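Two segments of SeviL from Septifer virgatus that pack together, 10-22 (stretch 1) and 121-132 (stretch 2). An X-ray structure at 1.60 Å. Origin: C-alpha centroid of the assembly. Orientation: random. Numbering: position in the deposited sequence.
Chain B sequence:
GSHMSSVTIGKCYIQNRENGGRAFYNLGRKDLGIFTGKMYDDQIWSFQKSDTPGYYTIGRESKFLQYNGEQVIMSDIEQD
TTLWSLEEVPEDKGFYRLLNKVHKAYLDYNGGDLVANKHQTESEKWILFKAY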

ATOM      1  N   GLY B  10      -3.947 -14.724  -2.086  1.00 17.21           N
ATOM      2  CA  GLY B  10      -3.591 -13.838  -0.990  1.00 20.08           C
ATOM      3  C   GLY B  10      -4.642 -12.759  -0.841  1.00 14.36           C
ATOM      4  O   GLY B  10      -5.545 -12.610  -1.668  1.00 15.04           O
ATOM      5  N   LYS B  11      -4.503 -11.997   0.239  1.00 14.60           N
ATOM      6  CA  LYS B  11      -5.349 -10.848   0.519  1.00 14.83           C
ATOM      7  C   LYS B  11      -4.505  -9.599   0.324  1.00 14.72           C
ATOM      8  O   LYS B  11      -3.366  -9.548   0.800  1.00 16.16           O
ATOM      9  N   CYS B  12      -5.047  -8.604  -0.373  1.00 13.20           N
ATOM     10  CA  CYS B  12      -4.207  -7.474  -0.738  1.00 14.17           C
ATOM     11  C   CYS B  12      -4.992  -6.175  -0.810  1.00 14.24           C
ATOM     12  O   CYS B  12      -6.202  -6.157  -1.056  1.00 13.81           O
ATOM     13  N   TYR B  13      -4.275  -5.074  -0.590  1.00  9.66           N
ATOM     14  CA  TYR B  13      -4.768  -3.765  -0.975  1.00  7.75           C
ATOM     15  C   TYR B  13      -4.371  -3.509  -2.423  1.00  8.83           C
ATOM     16  O   TYR B  13      -3.370  -4.042  -2.911  1.00 11.00           O
ATOM     17  N   ILE B  14      -5.180  -2.708  -3.111  1.00 10.43           N
ATOM     18  CA  ILE B  14      -4.979  -2.385  -4.523  1.00  8.01           C
ATOM     19  C   ILE B  14      -4.917  -0.865  -4.604  1.00  8.65           C
ATOM     20  O   ILE B  14      -5.941  -0.177  -4.543  1.00  8.83           O
ATOM     21  N   GLN B  15      -3.701  -0.325  -4.702  1.00  8.00           N
ATOM     22  CA  GLN B  15      -3.462   1.096  -4.507  1.00  8.14           C
ATOM     23  C   GLN B  15      -2.875   1.722  -5.767  1.00  7.75           C
ATOM     24  O   GLN B  15      -2.055   1.109  -6.454  1.00  7.29           O
ATOM     25  N   ASN B  16      -3.312   2.943  -6.067  1.00  7.64           N
ATOM     26  CA  ASN B  16      -2.923   3.619  -7.294  1.00  6.21           C
ATOM     27  C   ASN B  16      -1.663   4.448  -7.094  1.00  8.02           C
ATOM     28  O   ASN B  16      -1.542   5.184  -6.114  1.00  9.03           O
ATOM     29  N   ARG B  17      -0.742   4.351  -8.058  1.00  7.28           N
ATOM     30  CA  ARG B  17       0.479   5.155  -7.998  1.00  5.94           C
ATOM     31  C   ARG B  17       0.194   6.650  -8.059  1.00  8.69           C
ATOM     32  O   ARG B  17       0.929   7.450  -7.460  1.00  8.84           O
ATOM     33  N   GLU B  18      -0.833   7.065  -8.811  1.00  8.62           N
ATOM     34  CA  GLU B  18      -0.957   8.481  -9.129  1.00  8.20           C
ATOM     35  C   GLU B  18      -1.530   9.309  -7.984  1.00  8.71           C
ATOM     36  O   GLU B  18      -1.157  10.479  -7.837  1.00 11.20           O
ATOM     37  N   ASN B  19      -2.414   8.734  -7.153  1.00  9.22           N
ATOM     38  CA  ASN B  19      -2.998   9.461  -6.038  1.00  9.64           C
ATOM     39  C   ASN B  19      -2.934   8.725  -4.702  1.00 10.53           C
ATOM     40  O   ASN B  19      -3.464   9.238  -3.710  1.00 11.35           O
ATOM     41  N   GLY B  20      -2.293   7.561  -4.640  1.00  8.98           N
ATOM     42  CA  GLY B  20      -2.249   6.773  -3.421  1.00  8.34           C
ATOM     43  C   GLY B  20      -3.576   6.205  -2.973  1.00 11.91           C
ATOM     44  O   GLY B  20      -3.669   5.701  -1.848  1.00  9.89           O
ATOM     45  N   GLY B  21      -4.607   6.277  -3.820  1.00 10.40           N
ATOM     46  CA  GLY B  21      -5.924   5.805  -3.431  1.00  9.73           C
ATOM     47  C   GLY B  21      -6.092   4.302  -3.563  1.00  8.20           C
ATOM     48  O   GLY B  21      -5.481   3.643  -4.410  1.00 10.04           O
ATOM     49  N   ARG B  22      -6.958   3.750  -2.710  1.00  8.55           N
ATOM     50  CA  ARG B  22      -7.182   2.312  -2.648  1.00  8.33           C
ATOM     51  C   ARG B  22      -8.572   1.981  -3.177  1.00  8.16           C
ATOM     52  O   ARG B  22      -9.554   2.637  -2.816  1.00  8.09           O
ATOM     53  N   THR B 121      -2.526   5.150 -19.671  1.00 20.67           N
ATOM     54  CA  THR B 121      -2.448   6.438 -18.990  1.00 17.27           C
ATOM     55  C   THR B 121      -1.701   6.265 -17.674  1.00 13.69           C
ATOM     56  O   THR B 121      -1.450   5.151 -17.217  1.00 14.72           O
ATOM     57  N   GLU B 122      -1.384   7.394 -17.043  1.00 20.68           N
ATOM     58  CA  GLU B 122      -0.597   7.377 -15.816  1.00 15.25           C
ATOM     59  C   GLU B 122      -1.399   6.904 -14.599  1.00 15.08           C
ATOM     60  O   GLU B 122      -0.808   6.408 -13.633  1.00 17.54           O
ATOM     61  N   SER B 123      -2.727   7.024 -14.618  1.00 15.09           N
ATOM     62  CA  SER B 123      -3.564   6.618 -13.494  1.00 13.23           C
ATOM     63  C   SER B 123      -4.014   5.153 -13.570  1.00  8.61           C
ATOM     64  O   SER B 123      -4.901   4.747 -12.809  1.00 12.97           O
ATOM     65  N   GLU B 124      -3.419   4.354 -14.450  1.00  8.63           N
ATOM     66  CA  GLU B 124      -3.687   2.927 -14.538  1.00  8.88           C
ATOM     67  C   GLU B 124      -2.661   2.080 -13.807  1.00  7.81           C
ATOM     68  O   GLU B 124      -2.684   0.847 -13.942  1.00 11.01           O
ATOM     69  N   LYS B 125      -1.726   2.702 -13.072  1.00  8.50           N
ATOM     70  CA  LYS B 125      -0.631   1.971 -12.440  1.00  8.76           C
ATOM     71  C   LYS B 125      -1.006   1.659 -10.998  1.00  6.92           C
ATOM     72  O   LYS B 125      -1.299   2.574 -10.223  1.00 10.28           O
ATOM     73  N   TRP B 126      -1.029   0.370 -10.659  1.00  8.42           N
ATOM     74  CA  TRP B 126      -1.441  -0.101  -9.343  1.00  7.66           C
ATOM     75  C   TRP B 126      -0.345  -0.924  -8.687  1.00  7.83           C
ATOM     76  O   TRP B 126       0.404  -1.650  -9.350  1.00  9.83           O
ATOM     77  N   ILE B 127      -0.287  -0.834  -7.362  1.00  6.98           N
ATOM     78  CA  ILE B 127       0.528  -1.725  -6.559  1.00  7.64           C
ATOM     79  C   ILE B 127      -0.427  -2.531  -5.684  1.00  8.92           C
ATOM     80  O   ILE B 127      -1.301  -1.966  -5.016  1.00  7.99           O
ATOM     81  N   LEU B 128      -0.310  -3.851  -5.760  1.00 10.41           N
ATOM     82  CA  LEU B 128      -1.177  -4.774  -5.040  1.00  9.28           C
ATOM     83  C   LEU B 128      -0.323  -5.378  -3.938  1.00  9.32           C
ATOM     84  O   LEU B 128       0.535  -6.219  -4.208  1.00 13.96           O
ATOM     85  N   PHE B 129      -0.512  -4.916  -2.703  1.00 12.65           N
ATOM     86  CA  PHE B 129       0.375  -5.327  -1.628  1.00 11.11           C
ATOM     87  C   PHE B 129      -0.367  -6.120  -0.560  1.00  9.55           C
ATOM     88  O   PHE B 129      -1.556  -5.915  -0.316  1.00 11.49           O
ATOM     89  N   LYS B 130       0.375  -7.042   0.062  1.00 14.34           N
ATOM     90  CA  LYS B 130      -0.171  -7.956   1.058  1.00 13.42           C
ATOM     91  C   LYS B 130      -0.841  -7.196   2.194  1.00 14.72           C
ATOM     92  O   LYS B 130      -0.246  -6.283   2.770  1.00 16.04           O
ATOM     93  N   ALA B 131      -2.076  -7.584   2.527  1.00 12.25           N
ATOM     94  CA  ALA B 131      -2.788  -6.921   3.618  1.00 15.53           C
ATOM     95  C   ALA B 131      -2.344  -7.413   4.992  1.00 19.90           C
ATOM     96  O   ALA B 131      -2.405  -6.648   5.964  1.00 18.37           O
ATOM     97  N   TYR B 132      -1.915  -8.670   5.096  1.00 18.24           N
ATOM     98  CA  TYR B 132      -1.592  -9.298   6.381  1.00 21.39           C
ATOM     99  C   TYR B 132      -0.160  -9.822   6.404  1.00 34.39           C
ATOM    100  O   TYR B 132       0.367 -10.159   7.463  1.00 36.94           O
ATOM    101  OXT TYR B 132       0.498  -9.957   5.370  1.00 38.06           O
TER

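Strands 10-16 and 126-130 pair antiparallel; being extended, each sends successive side chains to alternate faces of the sheet, and the residues ahead of the second strand pack against the turn that follows the first. Glu122 (chi1 t, chi2 p) opens the contact as a shared anion: its OE2 lies 2.7 Å from Lys125 NZ and 3.5 Å from Arg17 NH1, a salt bridge in each case. The extended t rotamers of Arg17 carry its guanidinium out to this carboxylate. Water 2 joins the group, accepting from Arg17 NH1 (2.9 Å) and lying 2.8 Å from Glu18 OE1. Ser123 contributes its backbone: Asn16 ND2 donates to Ser123 O at 2.8 Å, while Asn16 OD1 accepts from Glu18 N at 2.8 Å, so the amide uses both its ends. Glu124 points away. Lys125, m then t throughout, lays its CB 4.0 Å from Arg17 CB, its aliphatic stem leading to the ammonium.

Trp126 (m, chi2 89°) shares a face with Ile14, Asn16 and Leu128. Its broad ring receives Asn16 ND2 over one face, 3.4 Å from Trp126 CZ2, and Ile14 CG2 comes within 3.7 Å of Trp126 CE3. On the sheet face that carries Tyr13 and Phe129, Ile127 (t) sets CG2 4.0 Å from Gln15 CB. Leu128 (m, p) returns to the tryptophan's face, its CD2 3.9 Å from Ile14 CG1, branched chains packing side by side on that face of the sheet.

Phe129, in the p rotamer, brings its ring under Tyr13, whose CB sits 3.7 Å from the centroid of the Phe129 ring; the two rings are near parallel but slid apart. Gln15 OE1 approaches the phenyl edge, 3.8 Å from Phe129 CE2. Lys130 points away, as suits an exposed charge. Small Ala131 fits CB 3.6 Å from Tyr13 CE2, and water 1 links Tyr13 OH (2.6 Å) to Ala131 O (2.9 Å). Finally, Tyr132 (m) rests CE2 4.0 Å from Lys11 CG.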

ATOM      1  CB  LYS B  11      -5.892 -10.902   1.950  1.00 16.40           C
ATOM      2  CG  LYS B  11      -6.851 -12.058   2.240  1.00 18.61           C
ATOM      3  CD  LYS B  11      -8.262 -11.781   1.737  1.00 19.86           C
ATOM      4  CE  LYS B  11      -9.156 -12.995   1.945  1.00 25.37           C
ATOM      5  NZ  LYS B  11      -9.108 -13.479   3.354  1.00 30.75           N
ATOM      6  CB  CYS B  12      -3.504  -7.716  -2.078  1.00 14.61           C
ATOM      7  SG  CYS B  12      -4.619  -7.801  -3.489  1.00 22.02           S
ATOM      8  CB  TYR B  13      -4.188  -2.660  -0.088  1.00 10.76           C
ATOM      9  CG  TYR B  13      -4.586  -2.740   1.372  1.00  8.96           C
ATOM     10  CD1 TYR B  13      -5.721  -2.098   1.831  1.00  9.53           C
ATOM     11  CD2 TYR B  13      -3.805  -3.446   2.293  1.00 11.63           C
ATOM     12  CE1 TYR B  13      -6.096  -2.159   3.173  1.00 12.34           C
ATOM     13  CE2 TYR B  13      -4.170  -3.515   3.635  1.00  9.68           C
ATOM     14  CZ  TYR B  13      -5.309  -2.871   4.064  1.00  8.65           C
ATOM     15  OH  TYR B  13      -5.697  -2.926   5.383  1.00 13.37           O
ATOM     16  CB  ILE B  14      -6.081  -2.974  -5.415  1.00  9.79           C
ATOM     17  CG1 ILE B  14      -6.106  -4.500  -5.253  1.00 10.48           C
ATOM     18  CG2 ILE B  14      -5.852  -2.581  -6.877  1.00 10.31           C
ATOM     19  CD1 ILE B  14      -7.220  -5.219  -6.020  1.00 10.31           C
ATOM     20  CB  GLN B  15      -2.523   1.305  -3.306  1.00  7.86           C
ATOM     21  CG  GLN B  15      -2.261   2.767  -2.959  1.00  9.52           C
ATOM     22  CD  GLN B  15      -1.710   2.929  -1.554  1.00 10.54           C
ATOM     23  OE1 GLN B  15      -2.352   2.536  -0.571  1.00  8.90           O
ATOM     24  NE2 GLN B  15      -0.513   3.512  -1.454  1.00  8.22           N
ATOM     25  CB  ASN B  16      -4.058   4.529  -7.767  1.00 10.79           C
ATOM     26  CG  ASN B  16      -3.947   4.864  -9.236  1.00 10.98           C
ATOM     27  OD1 ASN B  16      -3.225   5.787  -9.626  1.00 12.56           O
ATOM     28  ND2 ASN B  16      -4.650   4.102 -10.069  1.00 10.80           N
ATOM     29  CB  ARG B  17       1.414   4.775  -9.141  1.00  8.99           C
ATOM     30  CG  ARG B  17       2.796   5.438  -9.050  1.00  7.21           C
ATOM     31  CD  ARG B  17       3.706   4.834 -10.095  1.00  9.59           C
ATOM     32  NE  ARG B  17       5.027   5.459 -10.109  1.00 13.11           N
ATOM     33  CZ  ARG B  17       5.298   6.606 -10.723  1.00 14.71           C
ATOM     34  NH1 ARG B  17       4.338   7.258 -11.365  1.00 16.01           N
ATOM     35  NH2 ARG B  17       6.529   7.100 -10.693  1.00 20.32           N
ATOM     36  CB  GLU B  18      -1.795   8.640 -10.402  1.00 11.19           C
ATOM     37  CG  GLU B  18      -1.880  10.058 -10.932  1.00 19.19           C
ATOM     38  CD  GLU B  18      -0.578  10.557 -11.548  1.00 21.98           C
ATOM     39  OE1 GLU B  18       0.390   9.777 -11.669  1.00 16.96           O
ATOM     40  OE2 GLU B  18      -0.526  11.750 -11.914  1.00 24.17           O
ATOM     41  CB  ASN B  19      -4.462   9.812  -6.345  1.00 10.43           C
ATOM     42  CG  ASN B  19      -5.350   8.585  -6.474  1.00 10.99           C
ATOM     43  OD1 ASN B  19      -4.895   7.449  -6.352  1.00 12.14           O
ATOM     44  ND2 ASN B  19      -6.633   8.818  -6.723  1.00 13.40           N
ATOM     45  CB  ARG B  22      -7.010   1.790  -1.213  1.00  7.56           C
ATOM     46  CG  ARG B  22      -5.559   1.472  -0.841  1.00  8.94           C
ATOM     47  CD  ARG B  22      -5.207   1.906   0.586  1.00  9.26           C
ATOM     48  NE  ARG B  22      -4.856   3.328   0.632  1.00 11.82           N
ATOM     49  CZ  ARG B  22      -5.538   4.262   1.285  1.00  9.45           C
ATOM     50  NH1 ARG B  22      -6.622   3.953   1.983  1.00  9.27           N
ATOM     51  NH2 ARG B  22      -5.127   5.527   1.241  1.00 12.67           N
ATOM     52  CB  THR B 121      -3.827   7.034 -18.671  1.00 24.23           C
ATOM     53  OG1 THR B 121      -4.349   6.387 -17.501  1.00 20.55           O
ATOM     54  CG2 THR B 121      -4.804   6.850 -19.833  1.00 25.52           C
ATOM     55  CB  GLU B 122      -0.022   8.777 -15.585  1.00 20.35           C
ATOM     56  CG  GLU B 122       1.291   8.835 -14.843  1.00 22.14           C
ATOM     57  CD  GLU B 122       2.402   7.989 -15.463  1.00 18.09           C
ATOM     58  OE1 GLU B 122       2.438   7.796 -16.703  1.00 17.40           O
ATOM     59  OE2 GLU B 122       3.246   7.512 -14.685  1.00 18.26           O
ATOM     60  CB  SER B 123      -4.780   7.533 -13.410  1.00 16.91           C
ATOM     61  OG  SER B 123      -5.309   7.725 -14.704  1.00 17.09           O
ATOM     62  CB  GLU B 124      -3.727   2.488 -16.008  1.00 10.64           C
ATOM     63  CG  GLU B 124      -4.849   3.138 -16.785  1.00 13.55           C
ATOM     64  CD  GLU B 124      -4.657   3.047 -18.278  1.00 16.59           C
ATOM     65  OE1 GLU B 124      -3.546   2.685 -18.723  1.00 14.39           O
ATOM     66  OE2 GLU B 124      -5.636   3.331 -19.007  1.00 17.23           O
ATOM     67  CB  LYS B 125       0.661   2.782 -12.506  1.00  8.42           C
ATOM     68  CG  LYS B 125       1.109   3.093 -13.926  1.00 10.85           C
ATOM     69  CD  LYS B 125       2.322   4.000 -13.952  1.00 10.23           C
ATOM     70  CE  LYS B 125       2.762   4.252 -15.381  1.00  9.16           C
ATOM     71  NZ  LYS B 125       4.013   5.080 -15.438  1.00 12.15           N
ATOM     72  CB  TRP B 126      -2.701  -0.973  -9.414  1.00  9.62           C
ATOM     73  CG  TRP B 126      -3.857  -0.338 -10.115  1.00  9.81           C
ATOM     74  CD1 TRP B 126      -4.125  -0.392 -11.457  1.00 10.94           C
ATOM     75  CD2 TRP B 126      -4.920   0.420  -9.523  1.00  8.26           C
ATOM     76  NE1 TRP B 126      -5.271   0.301 -11.734  1.00 11.26           N
ATOM     77  CE2 TRP B 126      -5.785   0.807 -10.569  1.00  8.90           C
ATOM     78  CE3 TRP B 126      -5.227   0.811  -8.209  1.00  8.38           C
ATOM     79  CZ2 TRP B 126      -6.931   1.571 -10.346  1.00 11.28           C
ATOM     80  CZ3 TRP B 126      -6.358   1.569  -7.988  1.00  9.91           C
ATOM     81  CH2 TRP B 126      -7.207   1.936  -9.054  1.00 11.17           C
ATOM     82  CB  ILE B 127       1.577  -0.942  -5.747  1.00  8.21           C
ATOM     83  CG1 ILE B 127       2.464  -1.898  -4.937  1.00  8.79           C
ATOM     84  CG2 ILE B 127       0.914   0.125  -4.881  1.00  8.38           C
ATOM     85  CD1 ILE B 127       3.788  -1.266  -4.506  1.00 12.02           C
ATOM     86  CB  LEU B 128      -1.726  -5.857  -5.966  1.00 13.71           C
ATOM     87  CG  LEU B 128      -2.601  -5.404  -7.136  1.00 13.69           C
ATOM     88  CD1 LEU B 128      -1.751  -5.046  -8.342  1.00 13.53           C
ATOM     89  CD2 LEU B 128      -3.571  -6.524  -7.485  1.00 15.88           C
ATOM     90  CB  PHE B 129       1.113  -4.127  -0.999  1.00 11.07           C
ATOM     91  CG  PHE B 129       0.216  -3.055  -0.395  1.00  7.73           C
ATOM     92  CD1 PHE B 129      -0.119  -3.099   0.957  1.00  8.68           C
ATOM     93  CD2 PHE B 129      -0.198  -1.958  -1.145  1.00  9.73           C
ATOM     94  CE1 PHE B 129      -0.882  -2.114   1.535  1.00  8.25           C
ATOM     95  CE2 PHE B 129      -0.968  -0.963  -0.572  1.00  8.41           C
ATOM     96  CZ  PHE B 129      -1.310  -1.035   0.776  1.00 11.30           C
ATOM     97  CB  LYS B 130       0.947  -8.830   1.623  1.00 15.53           C
ATOM     98  CG  LYS B 130       1.636  -9.699   0.597  1.00 27.06           C
ATOM     99  CD  LYS B 130       2.818 -10.438   1.200  1.00 32.05           C
ATOM    100  CE  LYS B 130       3.556 -11.224   0.128  1.00 41.68           C
ATOM    101  NZ  LYS B 130       3.877 -10.379  -1.060  1.00 37.82           N
ATOM    102  CB  ALA B 131      -4.298  -7.116   3.473  1.00 13.44           C
ATOM    103  CB  TYR B 132      -2.535 -10.468   6.690  1.00 32.07           C
ATOM    104  CG  TYR B 132      -4.010 -10.176   6.583  1.00 27.07           C
ATOM    105  CD1 TYR B 132      -4.518  -8.929   6.895  1.00 27.96           C
ATOM    106  CD2 TYR B 132      -4.899 -11.161   6.175  1.00 29.90           C
ATOM    107  CE1 TYR B 132      -5.868  -8.666   6.795  1.00 27.21           C
ATOM    108  CE2 TYR B 132      -6.247 -10.910   6.072  1.00 24.75           C
ATOM    109  CZ  TYR B 132      -6.727  -9.658   6.383  1.00 26.56           C
ATOM    110  OH  TYR B 132      -8.076  -9.395   6.289  1.00 37.38           O
TER
HETATM  111  O   HOH W   1      -4.525  -4.869   6.668  1.00 23.56           O
HETATM  112  O   HOH W   2       1.466   7.243 -11.748  1.00 19.72           O